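Local coordinates for protein SVS_variant_AS1 (Streptomyces sp. CWA1, PDB 6TJA) that probably cyclises geranylgeranyl diphosphate to the diterpene spiroviolene, as an engineered ancestral form of a class I terpene synthase, at residues Cys15-Ala20 against His300-Asn305; Ser19-Arg24 against Phe60-Pro65; Leu74-Phe79 against Arg135-Phe140; Gly187-Phe192 against Leu216-Ile221. All coordinates share one frame; numbering follows the deposited sequence.

Contact 1 of 4, residues Cys15-Ala20 against His300-Asn305; sequences CPLESA and HGIRGN
The tight part lies where C15 and L17 press on the helix. The L17 side chain crosses that of I302 obliquely, CD2 ending 3.7 Å from I302 CB, with L277 and F276 of helix 258-283 close by. C15, its SG anti to the backbone N (chi1 -158°), sets the sulphur 3.7 Å from R303 CD, against the aliphatic stem of the arginine. That stem leaves the helix with CG anti to the backbone N and bends at chi2 (46°), which turns the guanidinium back over the loop. The loop bends through an inverse gamma turn about P16, and C15 O takes a weak bond from L17 N and another, 2.7 Å long, from R303 NH1; NH1 lies nearly along the C=O axis, and C15 O lies in the guanidinium plane. The N-terminal loop is thereby clamped across helix 289-309, the last modelled helix of this all-alpha terpene cyclase. R303 NE has its salt bridge with E307, and W332 offers a cation-pi contact. Toward solvent the packing thins. H300 ND1 donates a hydrogen bond to E18 O, 3.1 Å long, from above the carbonyl plane, with the oxygen near the imidazole plane, and A20 CB stands 3.8 Å from H300 CE1. The E18 carboxylate turns to R299, while S19 meets R303 NE through CB at 3.6 Å and gives its hydroxyl to E307.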
loop_
_atom_site.group_PDB
_atom_site.type_symbol
_atom_site.label_atom_id
_atom_site.label_comp_id
_atom_site.label_asym_id
_atom_site.label_seq_id
_atom_site.Cartn_x
_atom_site.Cartn_y
_atom_site.Cartn_z
ATOM N N CYS A 15 -27.759 8.975 10.533
ATOM C CA CYS A 15 -27.378 7.736 9.810
ATOM C C CYS A 15 -28.606 7.028 9.255
ATOM O O CYS A 15 -28.952 5.934 9.713
ATOM C CB CYS A 15 -26.603 6.765 10.686
ATOM S SG CYS A 15 -25.612 5.612 9.699
ATOM N N PRO A 16 -29.202 7.606 8.237
ATOM C CA PRO A 16 -30.375 7.001 7.632
ATOM C C PRO A 16 -29.978 5.910 6.660
ATOM O O PRO A 16 -30.244 6.033 5.519
ATOM C CB PRO A 16 -31.014 8.168 6.921
ATOM C CG PRO A 16 -29.876 9.029 6.564
ATOM C CD PRO A 16 -28.887 8.910 7.649
ATOM N N LEU A 17 -29.360 4.864 7.150
ATOM C CA LEU A 17 -28.909 3.767 6.357
ATOM C C LEU A 17 -29.437 2.445 6.910
ATOM O O LEU A 17 -29.840 2.348 8.022
ATOM C CB LEU A 17 -27.391 3.765 6.319
ATOM C CG LEU A 17 -26.566 4.447 5.235
ATOM C CD1 LEU A 17 -27.137 5.740 4.772
ATOM C CD2 LEU A 17 -25.153 4.687 5.663
ATOM N N GLU A 18 -29.410 1.431 6.093
ATOM C CA GLU A 18 -29.889 0.116 6.429
ATOM C C GLU A 18 -29.141 -0.584 7.552
ATOM O O GLU A 18 -27.991 -0.862 7.453
ATOM C CB GLU A 18 -29.866 -0.760 5.186
ATOM C CG GLU A 18 -30.630 -0.229 4.008
ATOM C CD GLU A 18 -29.980 0.940 3.326
ATOM O OE1 GLU A 18 -28.812 0.913 3.043
ATOM O OE2 GLU A 18 -30.672 1.891 3.054
ATOM N N SER A 19 -29.831 -0.855 8.626
ATOM C CA SER A 19 -29.244 -1.577 9.774
ATOM C C SER A 19 -29.641 -3.045 9.654
ATOM O O SER A 19 -30.832 -3.322 9.652
ATOM C CB SER A 19 -29.672 -0.983 11.071
ATOM O OG SER A 19 -29.237 -1.828 12.113
ATOM N N ALA A 20 -28.686 -3.961 9.553
ATOM C CA ALA A 20 -28.998 -5.406 9.518
ATOM C C ALA A 20 -27.809 -6.188 10.046
ATOM O O ALA A 20 -26.656 -5.692 9.942
ATOM C CB ALA A 20 -29.353 -5.843 8.103
ATOM N N HIS A 300 -24.213 -0.649 4.807
ATOM C CA HIS A 300 -24.361 -1.535 5.994
ATOM C C HIS A 300 -23.217 -1.270 6.969
ATOM O O HIS A 300 -23.469 -1.283 8.176
ATOM C CB HIS A 300 -24.376 -3.027 5.584
ATOM C CG HIS A 300 -25.701 -3.519 5.126
ATOM N ND1 HIS A 300 -26.866 -3.202 5.797
ATOM C CD2 HIS A 300 -26.057 -4.343 4.118
ATOM C CE1 HIS A 300 -27.890 -3.819 5.234
ATOM N NE2 HIS A 300 -27.424 -4.499 4.184
ATOM N N GLY A 301 -21.997 -1.120 6.439
ATOM C CA GLY A 301 -20.767 -0.823 7.203
ATOM C C GLY A 301 -20.867 0.500 7.949
ATOM O O GLY A 301 -20.644 0.473 9.126
ATOM N N ILE A 302 -21.217 1.611 7.279
ATOM C CA ILE A 302 -21.315 2.959 7.908
ATOM C C ILE A 302 -22.278 2.852 9.095
ATOM O O ILE A 302 -21.887 3.186 10.209
ATOM C CB ILE A 302 -21.775 4.040 6.920
ATOM C CG1 ILE A 302 -20.759 4.288 5.805
ATOM C CG2 ILE A 302 -22.117 5.334 7.653
ATOM C CD1 ILE A 302 -21.298 5.131 4.667
ATOM N N ARG A 303 -23.494 2.386 8.839
ATOM C CA ARG A 303 -24.557 2.198 9.864
ATOM C C ARG A 303 -24.094 1.237 10.962
ATOM O O ARG A 303 -24.254 1.562 12.155
ATOM C CB ARG A 303 -25.823 1.628 9.215
ATOM C CG ARG A 303 -26.987 1.432 10.180
ATOM C CD ARG A 303 -27.232 2.608 11.112
ATOM N NE ARG A 303 -28.345 2.224 11.945
ATOM C CZ ARG A 303 -29.516 2.852 12.007
ATOM N NH1 ARG A 303 -29.727 3.983 11.349
ATOM N NH2 ARG A 303 -30.469 2.361 12.771
ATOM N N GLY A 304 -23.566 0.085 10.581
ATOM C CA GLY A 304 -23.110 -0.950 11.531
ATOM C C GLY A 304 -21.986 -0.440 12.413
ATOM O O GLY A 304 -22.019 -0.669 13.651
ATOM N N ASN A 305 -20.983 0.210 11.822
ATOM C CA ASN A 305 -19.942 0.907 12.610
ATOM C C ASN A 305 -20.587 1.841 13.640
ATOM O O ASN A 305 -20.215 1.775 14.842
ATOM C CB ASN A 305 -19.015 1.708 11.720
ATOM C CG ASN A 305 -17.957 2.397 12.541
ATOM O OD1 ASN A 305 -17.017 1.740 12.974
ATOM N ND2 ASN A 305 -18.131 3.688 12.766
#

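Contact 2 of 4, residues Ser19-Arg24 against Phe60-Pro65; sequences SAIHPR and FARFAP
I21 and R62 cross obliquely, with the isoleucine's CD1 lying 3.8 Å above one face of the R62 guanidinium, offset toward its rim. R62 makes this possible by running extended from CG to NE; its NE then pairs with D58. At the guanidinium edge, in plane, water 1 accepts from R62 NH1 at 2.7 Å and donates to S19 OG, whose stronger partner is E307. H22 carries the other end of the contact: CG is anti to the backbone N (chi1 -162°), and the imidazole lies with its edge to A64, CD2 sitting 3.4 Å from A64 O. In its plane ND1 accepts from R24 N at 3.0 Å, while NE2 bonds to A67 O, so polar contacts on two nitrogens fix the ring's rotation. An alanine here, without the ring that holds R24 N and A67 O, would probably leave the start of helix 25-38 less firmly tied to this turn. Between these side chains backbone meets backbone. H22 N donates to A61 O at 2.9 Å, from above the carbonyl plane, and H22 CA makes a CA-H...O contact with P65 O at 3.4 Å. P65 packs its CG against A20 CB at 4.0 Å. An irregular N-terminal segment is thus laid over the turn after helix 56-61 and ends at R24, the N-cap of helix 25-38, in this all-alpha terpene cyclase fold.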
loop_
_atom_site.group_PDB
_atom_site.type_symbol
_atom_site.label_atom_id
_atom_site.label_comp_id
_atom_site.label_asym_id
_atom_site.label_seq_id
_atom_site.Cartn_x
_atom_site.Cartn_y
_atom_site.Cartn_z
ATOM N N SER A 19 -29.831 -0.855 8.626
ATOM C CA SER A 19 -29.244 -1.577 9.774
ATOM C C SER A 19 -29.641 -3.045 9.654
ATOM O O SER A 19 -30.832 -3.322 9.652
ATOM C CB SER A 19 -29.672 -0.983 11.071
ATOM O OG SER A 19 -29.237 -1.828 12.113
ATOM N N ALA A 20 -28.686 -3.961 9.553
ATOM C CA ALA A 20 -28.998 -5.406 9.518
ATOM C C ALA A 20 -27.809 -6.188 10.046
ATOM O O ALA A 20 -26.656 -5.692 9.942
ATOM C CB ALA A 20 -29.353 -5.843 8.103
ATOM N N ILE A 21 -28.082 -7.395 10.531
ATOM C CA ILE A 21 -27.043 -8.277 11.116
ATOM C C ILE A 21 -27.237 -9.711 10.625
ATOM O O ILE A 21 -28.393 -10.138 10.437
ATOM C CB ILE A 21 -27.052 -8.125 12.637
ATOM C CG1 ILE A 21 -25.826 -8.817 13.246
ATOM C CG2 ILE A 21 -28.393 -8.541 13.248
ATOM C CD1 ILE A 21 -25.401 -8.203 14.563
ATOM N N HIS A 22 -26.125 -10.405 10.386
ATOM C CA HIS A 22 -26.147 -11.778 9.837
ATOM C C HIS A 22 -26.982 -12.678 10.752
ATOM O O HIS A 22 -26.797 -12.680 11.964
ATOM C CB HIS A 22 -24.729 -12.285 9.647
ATOM C CG HIS A 22 -24.663 -13.442 8.720
ATOM N ND1 HIS A 22 -25.108 -14.679 9.087
ATOM C CD2 HIS A 22 -24.226 -13.551 7.444
ATOM C CE1 HIS A 22 -24.932 -15.524 8.092
ATOM N NE2 HIS A 22 -24.430 -14.846 7.042
ATOM N N PRO A 23 -27.941 -13.473 10.220
ATOM C CA PRO A 23 -28.721 -14.386 11.065
ATOM C C PRO A 23 -27.891 -15.445 11.809
ATOM O O PRO A 23 -28.367 -15.969 12.762
ATOM C CB PRO A 23 -29.709 -15.078 10.106
ATOM C CG PRO A 23 -29.263 -14.724 8.701
ATOM C CD PRO A 23 -28.384 -13.481 8.811
ATOM N N ARG A 24 -26.655 -15.715 11.388
ATOM C CA ARG A 24 -25.778 -16.713 12.048
ATOM C C ARG A 24 -24.702 -16.015 12.874
ATOM O O ARG A 24 -23.674 -16.650 13.153
ATOM C CB ARG A 24 -25.190 -17.623 10.972
ATOM C CG ARG A 24 -26.254 -18.213 10.058
ATOM C CD ARG A 24 -26.956 -19.394 10.709
ATOM N NE ARG A 24 -25.975 -20.452 10.855
ATOM C CZ ARG A 24 -26.153 -21.608 11.480
ATOM N NH1 ARG A 24 -27.319 -21.913 12.010
ATOM N NH2 ARG A 24 -25.141 -22.453 11.563
ATOM N N PHE A 60 -18.757 -7.180 12.329
ATOM C CA PHE A 60 -18.616 -7.425 10.878
ATOM C C PHE A 60 -19.832 -8.180 10.323
ATOM O O PHE A 60 -20.050 -8.068 9.112
ATOM C CB PHE A 60 -17.308 -8.115 10.514
ATOM C CG PHE A 60 -16.936 -7.837 9.073
ATOM C CD1 PHE A 60 -16.574 -6.559 8.681
ATOM C CD2 PHE A 60 -17.015 -8.824 8.110
ATOM C CE1 PHE A 60 -16.286 -6.276 7.354
ATOM C CE2 PHE A 60 -16.672 -8.552 6.799
ATOM C CZ PHE A 60 -16.301 -7.285 6.425
ATOM N N ALA A 61 -20.619 -8.852 11.174
ATOM C CA ALA A 61 -21.910 -9.475 10.813
ATOM C C ALA A 61 -22.904 -8.401 10.346
ATOM O O ALA A 61 -23.890 -8.729 9.643
ATOM C CB ALA A 61 -22.430 -10.269 12.000
ATOM N N ARG A 62 -22.680 -7.157 10.760
ATOM C CA ARG A 62 -23.431 -5.963 10.301
ATOM C C ARG A 62 -22.913 -5.429 8.956
ATOM O O ARG A 62 -23.689 -4.735 8.267
ATOM C CB ARG A 62 -23.372 -4.880 11.370
ATOM C CG ARG A 62 -24.008 -5.311 12.684
ATOM C CD ARG A 62 -23.679 -4.241 13.713
ATOM N NE ARG A 62 -24.192 -4.560 15.026
ATOM C CZ ARG A 62 -25.442 -4.362 15.407
ATOM N NH1 ARG A 62 -26.310 -3.805 14.579
ATOM N NH2 ARG A 62 -25.821 -4.709 16.620
ATOM N N PHE A 63 -21.695 -5.746 8.580
ATOM C CA PHE A 63 -21.139 -5.312 7.314
ATOM C C PHE A 63 -21.561 -6.238 6.192
ATOM O O PHE A 63 -21.793 -5.808 5.125
ATOM C CB PHE A 63 -19.618 -5.280 7.381
ATOM C CG PHE A 63 -19.066 -4.057 8.003
ATOM C CD1 PHE A 63 -19.435 -3.693 9.265
ATOM C CD2 PHE A 63 -18.196 -3.261 7.316
ATOM C CE1 PHE A 63 -18.945 -2.564 9.839
ATOM C CE2 PHE A 63 -17.700 -2.124 7.879
ATOM C CZ PHE A 63 -18.067 -1.780 9.145
ATOM N N ALA A 64 -21.689 -7.517 6.489
ATOM C CA ALA A 64 -22.049 -8.519 5.508
ATOM C C ALA A 64 -23.160 -9.405 6.056
ATOM O O ALA A 64 -22.971 -10.559 6.314
ATOM C CB ALA A 64 -20.830 -9.330 5.165
ATOM N N PRO A 65 -24.332 -8.839 6.216
ATOM C CA PRO A 65 -25.398 -9.591 6.847
ATOM C C PRO A 65 -26.077 -10.696 6.040
ATOM O O PRO A 65 -26.900 -11.313 6.599
ATOM C CB PRO A 65 -26.365 -8.510 7.289
ATOM C CG PRO A 65 -26.159 -7.415 6.333
ATOM C CD PRO A 65 -24.763 -7.497 5.819
HETATM O O HOH W 1 -26.364 -2.659 12.089
HETATM O O HOH W 2 -25.633 -3.141 9.292
#

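Contact 3 of 4, residues Leu74-Phe79 against Arg135-Phe140; sequences LATSLF and RRFRSF
R136 O is the best-held polar atom, gripped by two donors of S139: OG at 2.5 Å, in the carbonyl plane on a lone pair, and the backbone N in a weaker bond. The F140 ring adds a lid, its centre lying over this oxygen, which sits 3.3 Å above the ring plane. With CG in the crowded position between N and C (chi1 42°), F140 folds back over the carbonyl of R136 and points its edge at A75, CZ lying 3.6 Å from A75 CB. That small methyl also meets R136 CB at 3.8 Å. F137 comes edge-on to the other backbone, its CE1 3.7 Å from A75 C, with T76 N also at the ring edge, in its plane. R136 runs extended to a guanidinium that L78 CD1 covers on one face, 3.8 Å above the plane, while NE pairs with D132. W35 of helix 25-38 touches both L78 and R136. An alanine here removes the guanidinium on which L78 CD1 rests and the partner of D132, and would probably loosen the packing against W35 and L78. The two helix segments run roughly antiparallel (152°), their axes 9.8 Å apart, ordinary helix packing in the alpha bundle of class I terpene synthases.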
loop_
_atom_site.group_PDB
_atom_site.type_symbol
_atom_site.label_atom_id
_atom_site.label_comp_id
_atom_site.label_asym_id
_atom_site.label_seq_id
_atom_site.Cartn_x
_atom_site.Cartn_y
_atom_site.Cartn_z
ATOM N N LEU A 74 -16.618 -15.710 9.119
ATOM C CA LEU A 74 -15.719 -16.005 10.258
ATOM C C LEU A 74 -14.344 -15.400 9.972
ATOM O O LEU A 74 -13.837 -14.687 10.835
ATOM C CB LEU A 74 -15.613 -17.515 10.511
ATOM C CG LEU A 74 -14.574 -17.922 11.556
ATOM C CD1 LEU A 74 -14.825 -17.189 12.874
ATOM C CD2 LEU A 74 -14.583 -19.438 11.747
ATOM N N ALA A 75 -13.760 -15.701 8.818
ATOM C CA ALA A 75 -12.377 -15.300 8.484
ATOM C C ALA A 75 -12.268 -13.767 8.541
ATOM O O ALA A 75 -11.353 -13.246 9.209
ATOM C CB ALA A 75 -11.999 -15.852 7.139
ATOM N N THR A 76 -13.204 -13.056 7.920
ATOM C CA THR A 76 -13.199 -11.569 7.909
ATOM C C THR A 76 -13.434 -11.072 9.342
ATOM O O THR A 76 -12.703 -10.173 9.759
ATOM C CB THR A 76 -14.189 -11.044 6.872
ATOM O OG1 THR A 76 -15.468 -11.576 7.208
ATOM C CG2 THR A 76 -13.810 -11.445 5.463
ATOM N N SER A 77 -14.350 -11.683 10.107
ATOM C CA SER A 77 -14.564 -11.316 11.536
ATOM C C SER A 77 -13.265 -11.482 12.343
ATOM O O SER A 77 -12.958 -10.612 13.137
ATOM C CB SER A 77 -15.700 -12.088 12.145
ATOM O OG SER A 77 -16.944 -11.633 11.631
ATOM N N LEU A 78 -12.500 -12.551 12.139
ATOM C CA LEU A 78 -11.198 -12.751 12.846
ATOM C C LEU A 78 -10.279 -11.543 12.634
ATOM O O LEU A 78 -9.687 -11.047 13.618
ATOM C CB LEU A 78 -10.541 -14.036 12.339
ATOM C CG LEU A 78 -11.301 -15.324 12.670
ATOM C CD1 LEU A 78 -10.465 -16.531 12.301
ATOM C CD2 LEU A 78 -11.677 -15.370 14.141
ATOM N N PHE A 79 -10.137 -11.067 11.400
ATOM C CA PHE A 79 -9.249 -9.910 11.137
ATOM C C PHE A 79 -9.749 -8.704 11.918
ATOM O O PHE A 79 -8.932 -7.857 12.238
ATOM C CB PHE A 79 -9.135 -9.503 9.672
ATOM C CG PHE A 79 -8.277 -8.272 9.517
ATOM C CD1 PHE A 79 -6.902 -8.343 9.698
ATOM C CD2 PHE A 79 -8.838 -7.041 9.243
ATOM C CE1 PHE A 79 -6.098 -7.221 9.551
ATOM C CE2 PHE A 79 -8.040 -5.903 9.190
ATOM C CZ PHE A 79 -6.672 -6.000 9.347
ATOM N N ARG A 135 -4.297 -17.177 5.310
ATOM C CA ARG A 135 -4.427 -18.531 4.711
ATOM C C ARG A 135 -5.915 -18.753 4.395
ATOM O O ARG A 135 -6.257 -19.174 3.256
ATOM C CB ARG A 135 -3.849 -19.587 5.661
ATOM C CG ARG A 135 -3.978 -21.013 5.132
ATOM C CD ARG A 135 -3.773 -22.095 6.183
ATOM N NE ARG A 135 -4.502 -21.830 7.425
ATOM C CZ ARG A 135 -5.828 -21.921 7.601
ATOM N NH1 ARG A 135 -6.639 -22.263 6.604
ATOM N NH2 ARG A 135 -6.336 -21.651 8.794
ATOM N N ARG A 136 -6.781 -18.406 5.342
ATOM C CA ARG A 136 -8.248 -18.452 5.128
ATOM C C ARG A 136 -8.609 -17.629 3.883
ATOM O O ARG A 136 -9.330 -18.153 3.024
ATOM C CB ARG A 136 -8.969 -17.976 6.389
ATOM C CG ARG A 136 -8.849 -18.953 7.549
ATOM C CD ARG A 136 -9.283 -18.383 8.879
ATOM N NE ARG A 136 -9.003 -19.311 9.983
ATOM C CZ ARG A 136 -9.892 -20.107 10.571
ATOM N NH1 ARG A 136 -11.160 -20.145 10.202
ATOM N NH2 ARG A 136 -9.498 -20.887 11.546
ATOM N N PHE A 137 -8.134 -16.387 3.772
ATOM C CA PHE A 137 -8.524 -15.464 2.674
ATOM C C PHE A 137 -8.108 -16.086 1.353
ATOM O O PHE A 137 -8.862 -15.967 0.406
ATOM C CB PHE A 137 -7.895 -14.082 2.841
ATOM C CG PHE A 137 -8.524 -13.211 3.896
ATOM C CD1 PHE A 137 -9.543 -13.677 4.705
ATOM C CD2 PHE A 137 -8.066 -11.924 4.091
ATOM C CE1 PHE A 137 -10.118 -12.855 5.663
ATOM C CE2 PHE A 137 -8.654 -11.097 5.031
ATOM C CZ PHE A 137 -9.685 -11.563 5.811
ATOM N N ARG A 138 -6.958 -16.747 1.308
ATOM C CA ARG A 138 -6.436 -17.357 0.057
ATOM C C ARG A 138 -7.199 -18.653 -0.254
ATOM O O ARG A 138 -7.221 -19.010 -1.412
ATOM C CB ARG A 138 -4.934 -17.647 0.169
ATOM C CG ARG A 138 -4.072 -16.392 0.221
ATOM C CD ARG A 138 -2.596 -16.650 -0.018
ATOM N NE ARG A 138 -1.942 -15.365 -0.186
ATOM C CZ ARG A 138 -1.356 -14.643 0.783
ATOM N NH1 ARG A 138 -1.296 -15.083 2.033
ATOM N NH2 ARG A 138 -0.792 -13.489 0.461
ATOM N N SER A 139 -7.784 -19.324 0.740
ATOM C CA SER A 139 -8.530 -20.603 0.547
ATOM C C SER A 139 -9.796 -20.352 -0.282
ATOM O O SER A 139 -10.106 -21.226 -1.083
ATOM C CB SER A 139 -8.851 -21.317 1.849
ATOM O OG SER A 139 -9.807 -20.604 2.633
ATOM N N PHE A 140 -10.460 -19.192 -0.168
ATOM C CA PHE A 140 -11.745 -18.976 -0.893
ATOM C C PHE A 140 -11.857 -17.616 -1.597
ATOM O O PHE A 140 -12.785 -17.490 -2.408
ATOM C CB PHE A 140 -12.941 -19.197 0.037
ATOM C CG PHE A 140 -12.788 -18.621 1.418
ATOM C CD1 PHE A 140 -12.827 -19.448 2.526
ATOM C CD2 PHE A 140 -12.615 -17.267 1.593
ATOM C CE1 PHE A 140 -12.685 -18.937 3.801
ATOM C CE2 PHE A 140 -12.476 -16.751 2.872
ATOM C CZ PHE A 140 -12.512 -17.588 3.971
#

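Contact 4 of 4, residues Gly187-Phe192 against Leu216-Ile221; sequences GGEPTF and LTEMAI
The F192 ring has A220 CB over one face, 4.2 Å above the plane and offset toward the rim, and G188 C at its edge, in plane. I221 slides past it in the opposite direction and approaches obliquely, CG1 coming to 3.5 Å from F192 CD2. The carboxylate of E189 is the second flat group. Its chain bends at chi2 (-75°) and crosses I221 at about a right angle, so that I221 CD1 abuts E189 CD at 3.4 Å. I221, with CG1 beside its backbone N, thus fills the angle between phenylalanine and glutamate. Its CG2 lies 4.0 Å from G188 CA, and a beta carbon on this glycine would clash with it. The acid ends of E189 and E218 come close, OE2 to OE2 at 4.6 Å, and water 3 donates to both. Two carboxylates this close would tend to favour protonation of one, a tendency that the salt bridges of E189 to R214 and of E218 to R112 of the second subunit probably offset. G187, with positive phi (85°), leaves helix 175-185 and caps helix 188-192; its O accepts from T191 OG1 at 2.6 Å and, at greater length, from T191 N. This break is consistent with the interrupted helix G of class I terpene cyclases. The axis of 188-192 makes 115° with that of segment 216-221 of helix 211-231, backed by A152 and W156 of helix 143-169 through P190, while L298 and I302 of helix 289-309 close over F192 and A220.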
loop_
_atom_site.group_PDB
_atom_site.type_symbol
_atom_site.label_atom_id
_atom_site.label_comp_id
_atom_site.label_asym_id
_atom_site.label_seq_id
_atom_site.Cartn_x
_atom_site.Cartn_y
_atom_site.Cartn_z
ATOM N N GLY A 187 -8.348 2.163 10.229
ATOM C CA GLY A 187 -8.523 0.742 9.847
ATOM C C GLY A 187 -9.704 0.431 8.912
ATOM O O GLY A 187 -10.032 -0.792 8.729
ATOM N N GLY A 188 -10.278 1.461 8.285
ATOM C CA GLY A 188 -11.451 1.367 7.408
ATOM C C GLY A 188 -11.100 0.770 6.054
ATOM O O GLY A 188 -11.982 0.142 5.474
ATOM N N GLU A 189 -9.889 1.002 5.535
ATOM C CA GLU A 189 -9.505 0.474 4.203
ATOM C C GLU A 189 -9.575 -1.043 4.222
ATOM O O GLU A 189 -10.296 -1.609 3.412
ATOM C CB GLU A 189 -8.144 0.974 3.728
ATOM C CG GLU A 189 -8.203 2.407 3.248
ATOM C CD GLU A 189 -8.834 2.669 1.890
ATOM O OE1 GLU A 189 -9.313 1.728 1.243
ATOM O OE2 GLU A 189 -8.821 3.838 1.475
ATOM N N PRO A 190 -8.796 -1.743 5.078
ATOM C CA PRO A 190 -8.827 -3.203 5.118
ATOM C C PRO A 190 -10.150 -3.770 5.655
ATOM O O PRO A 190 -10.466 -4.861 5.275
ATOM C CB PRO A 190 -7.613 -3.500 6.004
ATOM C CG PRO A 190 -7.563 -2.335 6.944
ATOM C CD PRO A 190 -7.826 -1.179 6.026
ATOM N N THR A 191 -10.888 -3.036 6.499
ATOM C CA THR A 191 -12.241 -3.444 6.961
ATOM C C THR A 191 -13.203 -3.557 5.758
ATOM O O THR A 191 -13.862 -4.622 5.576
ATOM C CB THR A 191 -12.795 -2.509 8.047
ATOM O OG1 THR A 191 -11.884 -2.512 9.132
ATOM C CG2 THR A 191 -14.144 -2.936 8.579
ATOM N N PHE A 192 -13.287 -2.504 4.954
ATOM C CA PHE A 192 -14.212 -2.397 3.806
ATOM C C PHE A 192 -13.741 -3.331 2.681
ATOM O O PHE A 192 -14.597 -3.895 1.940
ATOM C CB PHE A 192 -14.389 -0.917 3.458
ATOM C CG PHE A 192 -15.370 -0.215 4.365
ATOM C CD1 PHE A 192 -16.725 -0.475 4.276
ATOM C CD2 PHE A 192 -14.952 0.642 5.357
ATOM C CE1 PHE A 192 -17.642 0.156 5.103
ATOM C CE2 PHE A 192 -15.867 1.273 6.193
ATOM C CZ PHE A 192 -17.212 1.037 6.054
ATOM N N LEU A 216 -16.704 6.760 -3.107
ATOM C CA LEU A 216 -17.781 6.252 -2.201
ATOM C C LEU A 216 -17.108 5.454 -1.095
ATOM O O LEU A 216 -17.550 5.540 0.032
ATOM C CB LEU A 216 -18.766 5.361 -2.983
ATOM C CG LEU A 216 -19.775 6.111 -3.843
ATOM C CD1 LEU A 216 -20.532 5.149 -4.763
ATOM C CD2 LEU A 216 -20.766 6.890 -2.980
ATOM N N THR A 217 -16.041 4.727 -1.418
ATOM C CA THR A 217 -15.329 3.878 -0.443
ATOM C C THR A 217 -14.630 4.796 0.580
ATOM O O THR A 217 -14.775 4.581 1.821
ATOM C CB THR A 217 -14.378 2.905 -1.150
ATOM O OG1 THR A 217 -15.099 2.045 -2.044
ATOM C CG2 THR A 217 -13.635 2.056 -0.141
ATOM N N GLU A 218 -13.899 5.796 0.089
ATOM C CA GLU A 218 -13.215 6.769 0.968
ATOM C C GLU A 218 -14.258 7.445 1.869
ATOM O O GLU A 218 -14.005 7.563 3.067
ATOM C CB GLU A 218 -12.389 7.712 0.111
ATOM C CG GLU A 218 -11.105 7.087 -0.401
ATOM C CD GLU A 218 -10.033 8.104 -0.741
ATOM O OE1 GLU A 218 -10.377 9.310 -0.787
ATOM O OE2 GLU A 218 -8.856 7.704 -0.966
ATOM N N MET A 219 -15.426 7.794 1.336
ATOM C CA MET A 219 -16.434 8.542 2.110
ATOM C C MET A 219 -16.964 7.626 3.198
ATOM O O MET A 219 -17.105 8.087 4.371
ATOM C CB MET A 219 -17.552 9.069 1.209
ATOM C CG MET A 219 -17.059 10.302 0.471
ATOM S SD MET A 219 -18.261 11.320 -0.338
ATOM C CE MET A 219 -18.392 10.435 -1.894
ATOM N N ALA A 220 -17.229 6.374 2.842
ATOM C CA ALA A 220 -17.722 5.390 3.816
ATOM C C ALA A 220 -16.701 5.311 4.946
ATOM O O ALA A 220 -17.104 5.302 6.132
ATOM C CB ALA A 220 -17.947 4.065 3.149
ATOM N N ILE A 221 -15.415 5.239 4.581
ATOM C CA ILE A 221 -14.284 5.071 5.535
ATOM C C ILE A 221 -14.187 6.311 6.420
ATOM O O ILE A 221 -14.026 6.144 7.626
ATOM C CB ILE A 221 -12.984 4.757 4.785
ATOM C CG1 ILE A 221 -13.042 3.345 4.217
ATOM C CG2 ILE A 221 -11.748 4.942 5.656
ATOM C CD1 ILE A 221 -11.921 3.062 3.244
HETATM O O HOH W 3 -7.547 6.131 0.779
#

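Contacts 1 and 2 start from one N-terminal loop, share S19 and A20, and lie about 10 Å apart between centres. Contact 1 brings this loop onto helix 289-309, so the chain portion it spans includes contacts 3 and 4; contacts 2, 3 and 4 follow in series. Contact 4, about 5 Å from the chain's centre, touches contact 1 where I302 meets A220, and contact 2 where F63 meets F192. Contact 3 is farthest from contact 1, about 23 Å between centres; F60 packs on T76 to join it to contact 2, and F79 touches P190 of contact 4. The N-terminal loop is thus tied to the central helices of an all-helical cyclase.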